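Local coordinates for protein hydrogen peroxide-inducible genes activator (Corynebacterium glutamicum, PDB 6G1D) that probably senses hydrogen peroxide as a LysR-type transcription factor and, in response, controls the expression of peroxide-inducible genes, at residues B[187-192]-B[270-276]. The protein carries 1 engineered substitution. Sequence-based numbering, arbitrary orientation.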
ATOM      1  N   ARG B 187     -40.117  13.136  -1.435  1.00 43.08           N
ATOM      2  CA  ARG B 187     -40.307  14.385  -2.178  1.00 43.83           C
ATOM      3  C   ARG B 187     -39.686  14.310  -3.577  1.00 43.16           C
ATOM      4  O   ARG B 187     -38.599  13.745  -3.754  1.00 42.11           O
ATOM      5  CB  ARG B 187     -39.682  15.560  -1.408  1.00 44.37           C
ATOM      6  CG  ARG B 187     -40.442  15.819  -0.131  1.00 46.43           C
ATOM      7  CD  ARG B 187     -40.084  17.141   0.499  1.00 46.38           C
ATOM      8  NE  ARG B 187     -40.181  18.230  -0.446  1.00 48.58           N
ATOM      9  CZ  ARG B 187     -39.591  19.413  -0.281  1.00 55.71           C
ATOM     10  NH1 ARG B 187     -38.900  19.692   0.829  1.00 51.59           N
ATOM     11  NH2 ARG B 187     -39.704  20.330  -1.238  1.00 57.95           N
ATOM     12  N   GLN B 188     -40.414  14.868  -4.553  1.00 45.95           N
ATOM     13  CA  GLN B 188     -40.048  14.814  -5.956  1.00 48.70           C
ATOM     14  C   GLN B 188     -39.797  16.201  -6.553  1.00 46.08           C
ATOM     15  O   GLN B 188     -39.613  16.329  -7.778  1.00 52.52           O
ATOM     16  CB  GLN B 188     -41.157  14.090  -6.739  1.00 47.66           C
ATOM     17  CG  GLN B 188     -41.443  12.669  -6.247  1.00 45.82           C
ATOM     18  CD  GLN B 188     -40.237  11.766  -6.241  1.00 42.86           C
ATOM     19  OE1 GLN B 188     -39.456  11.770  -7.182  1.00 43.18           O
ATOM     20  NE2 GLN B 188     -40.072  10.977  -5.180  1.00 41.43           N
ATOM     21  N   ASP B 189     -39.709  17.216  -5.706  1.00 45.45           N
ATOM     22  CA  ASP B 189     -39.663  18.609  -6.178  1.00 49.97           C
ATOM     23  C   ASP B 189     -38.515  19.425  -5.538  1.00 50.41           C
ATOM     24  O   ASP B 189     -38.614  20.632  -5.422  1.00 52.44           O
ATOM     25  CB  ASP B 189     -41.018  19.301  -5.893  1.00 50.30           C
ATOM     26  CG  ASP B 189     -41.341  19.393  -4.383  1.00 51.57           C
ATOM     27  OD1 ASP B 189     -42.342  20.074  -4.058  1.00 62.03           O
ATOM     28  OD2 ASP B 189     -40.596  18.837  -3.528  1.00 49.04           O
ATOM     29  N   LEU B 190     -37.435  18.779  -5.141  1.00 51.75           N
ATOM     30  CA  LEU B 190     -36.347  19.494  -4.441  1.00 49.69           C
ATOM     31  C   LEU B 190     -35.665  20.454  -5.409  1.00 49.40           C
ATOM     32  O   LEU B 190     -35.565  20.179  -6.614  1.00 50.52           O
ATOM     33  CB  LEU B 190     -35.305  18.525  -3.877  1.00 47.17           C
ATOM     34  CG  LEU B 190     -35.776  17.463  -2.873  1.00 46.68           C
ATOM     35  CD1 LEU B 190     -34.633  16.552  -2.456  1.00 48.16           C
ATOM     36  CD2 LEU B 190     -36.476  18.058  -1.689  1.00 52.21           C
ATOM     37  N   GLU B 191     -35.213  21.588  -4.879  1.00 49.15           N
ATOM     38  CA  GLU B 191     -34.311  22.481  -5.582  1.00 48.85           C
ATOM     39  C   GLU B 191     -32.895  22.139  -5.193  1.00 47.04           C
ATOM     40  O   GLU B 191     -32.688  21.500  -4.187  1.00 46.37           O
ATOM     41  CB  GLU B 191     -34.635  23.937  -5.207  1.00 54.99           C
ATOM     42  CG  GLU B 191     -35.929  24.446  -5.816  1.00 60.58           C
ATOM     43  CD  GLU B 191     -35.811  24.637  -7.324  1.00 66.87           C
ATOM     44  OE1 GLU B 191     -36.856  24.891  -7.960  1.00 87.21           O
ATOM     45  OE2 GLU B 191     -34.689  24.575  -7.914  1.00 63.88           O
ATOM     46  N   LEU B 192     -31.913  22.622  -5.932  1.00 53.43           N
ATOM     47  CA  LEU B 192     -30.524  22.294  -5.664  1.00 54.19           C
ATOM     48  C   LEU B 192     -30.122  22.739  -4.284  1.00 55.36           C
ATOM     49  O   LEU B 192     -29.380  22.063  -3.596  1.00 53.23           O
ATOM     50  CB  LEU B 192     -29.643  22.979  -6.677  1.00 57.62           C
ATOM     51  CG  LEU B 192     -28.555  22.152  -7.310  1.00 54.86           C
ATOM     52  CD1 LEU B 192     -29.160  20.921  -7.924  1.00 56.60           C
ATOM     53  CD2 LEU B 192     -27.925  23.000  -8.382  1.00 61.67           C
ATOM     54  N   ALA B 270     -35.637  10.634  -2.718  1.00 35.27           N
ATOM     55  CA  ALA B 270     -36.207  11.891  -3.150  1.00 36.06           C
ATOM     56  C   ALA B 270     -35.557  12.331  -4.443  1.00 35.71           C
ATOM     57  O   ALA B 270     -34.446  11.907  -4.758  1.00 34.96           O
ATOM     58  CB  ALA B 270     -35.937  12.949  -2.106  1.00 36.76           C
ATOM     59  N   ASN B 271     -36.219  13.232  -5.164  1.00 36.48           N
ATOM     60  CA  ASN B 271     -35.641  13.780  -6.385  1.00 36.48           C
ATOM     61  C   ASN B 271     -35.755  15.277  -6.466  1.00 37.91           C
ATOM     62  O   ASN B 271     -36.655  15.879  -5.884  1.00 39.09           O
ATOM     63  CB  ASN B 271     -36.320  13.174  -7.623  1.00 36.40           C
ATOM     64  CG  ASN B 271     -35.874  11.751  -7.885  1.00 35.03           C
ATOM     65  OD1 ASN B 271     -34.718  11.528  -8.256  1.00 34.19           O
ATOM     66  ND2 ASN B 271     -36.767  10.787  -7.664  1.00 34.98           N
ATOM     67  N   PHE B 272     -34.855  15.860  -7.244  1.00 39.92           N
ATOM     68  CA  PHE B 272     -34.936  17.245  -7.618  1.00 40.97           C
ATOM     69  C   PHE B 272     -36.038  17.409  -8.645  1.00 44.37           C
ATOM     70  O   PHE B 272     -36.402  16.442  -9.320  1.00 41.29           O
ATOM     71  CB  PHE B 272     -33.607  17.727  -8.179  1.00 40.56           C
ATOM     72  CG  PHE B 272     -32.475  17.602  -7.211  1.00 39.89           C
ATOM     73  CD1 PHE B 272     -32.379  18.478  -6.141  1.00 41.37           C
ATOM     74  CD2 PHE B 272     -31.509  16.643  -7.389  1.00 40.05           C
ATOM     75  CE1 PHE B 272     -31.346  18.349  -5.226  1.00 43.34           C
ATOM     76  CE2 PHE B 272     -30.476  16.501  -6.487  1.00 42.30           C
ATOM     77  CZ  PHE B 272     -30.392  17.354  -5.402  1.00 44.66           C
ATOM     78  N   ASN B 273     -36.557  18.638  -8.755  1.00 50.82           N
ATOM     79  CA  ASN B 273     -37.623  18.951  -9.705  1.00 55.94           C
ATOM     80  C   ASN B 273     -37.130  18.855 -11.161  1.00 55.08           C
ATOM     81  O   ASN B 273     -35.923  18.778 -11.418  1.00 56.59           O
ATOM     82  CB  ASN B 273     -38.304  20.297  -9.393  1.00 57.26           C
ATOM     83  CG  ASN B 273     -37.419  21.509  -9.578  1.00 61.89           C
ATOM     84  OD1 ASN B 273     -36.990  21.840 -10.675  1.00 62.92           O
ATOM     85  ND2 ASN B 273     -37.205  22.214  -8.501  1.00 64.03           N
ATOM     86  N   SER B 274     -38.091  18.854 -12.075  1.00 61.91           N
ATOM     87  CA  SER B 274     -37.878  18.688 -13.508  1.00 67.78           C
ATOM     88  C   SER B 274     -36.854  19.632 -14.136  1.00 65.88           C
ATOM     89  O   SER B 274     -36.131  19.211 -15.027  1.00 66.79           O
ATOM     90  CB  SER B 274     -39.214  18.815 -14.268  1.00 70.66           C
ATOM     91  OG  SER B 274     -40.128  17.817 -13.884  1.00 82.03           O
ATOM     92  N   ASP B 275     -36.790  20.873 -13.656  1.00 64.33           N
ATOM     93  CA  ASP B 275     -35.857  21.905 -14.157  1.00 69.55           C
ATOM     94  C   ASP B 275     -34.409  21.747 -13.694  1.00 64.64           C
ATOM     95  O   ASP B 275     -33.532  22.422 -14.214  1.00 67.29           O
ATOM     96  CB  ASP B 275     -36.307  23.325 -13.729  1.00 72.09           C
ATOM     97  CG  ASP B 275     -37.605  23.757 -14.364  1.00 79.27           C
ATOM     98  OD1 ASP B 275     -37.636  23.890 -15.604  1.00 94.53           O
ATOM     99  OD2 ASP B 275     -38.583  24.002 -13.619  1.00 92.47           O
ATOM    100  N   VAL B 276     -34.150  20.892 -12.708  1.00 54.44           N
ATOM    101  CA  VAL B 276     -32.789  20.701 -12.192  1.00 53.22           C
ATOM    102  C   VAL B 276     -32.081  19.559 -12.931  1.00 48.57           C
ATOM    103  O   VAL B 276     -32.637  18.504 -13.148  1.00 50.29           O
ATOM    104  CB  VAL B 276     -32.813  20.384 -10.692  1.00 50.78           C
ATOM    105  CG1 VAL B 276     -31.399  20.087 -10.175  1.00 49.86           C
ATOM    106  CG2 VAL B 276     -33.484  21.520  -9.918  1.00 57.19           C
TER
HETATM  107  O   HOH W   1     -40.493  16.306 -10.842  1.00 66.57           O
HETATM  108  O   HOH W   2     -39.018  22.581  -6.825  1.00 62.63           O
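Within the LysR substrate-binding domain, the loop after strand 164-179 runs alongside the irregular part of strand 267-287, and the two backbones pair parallel through a single beta bridge, Leu190 with Phe272. Asn271 N donates to Arg187 O (2.8 Å), Leu190 N to Asn271 O (3.1 Å), and Asn273 N to Leu190 O (2.8 Å); the last two bonds make the bridge, and the first continues the pairing out of regular step. Side chains extend it: Asn271 ND2, buried and also weakly bonded to Thr320 O, donates to Gln188 OE1 (2.9 Å), while Asn273 ND2 reaches Glu191 OE1 (2.8 Å) in a weak bond. Leu190 CD1 packs on Ala270 CB (3.8 Å), and Leu192 CD1 covers one face of the Phe272 ring and meets Val276 CG1 at 3.3 Å; Val276 closes a type I turn from Asn273. The backbone of Ala270 is hydrogen-bonded to Val176 of strand 164-179, and Leu192 touches helix 208-219. The three main-chain bonds need no particular side chain, whereas the Asn271-Gln188 and Asn273-Glu191 bonds depend on these residues.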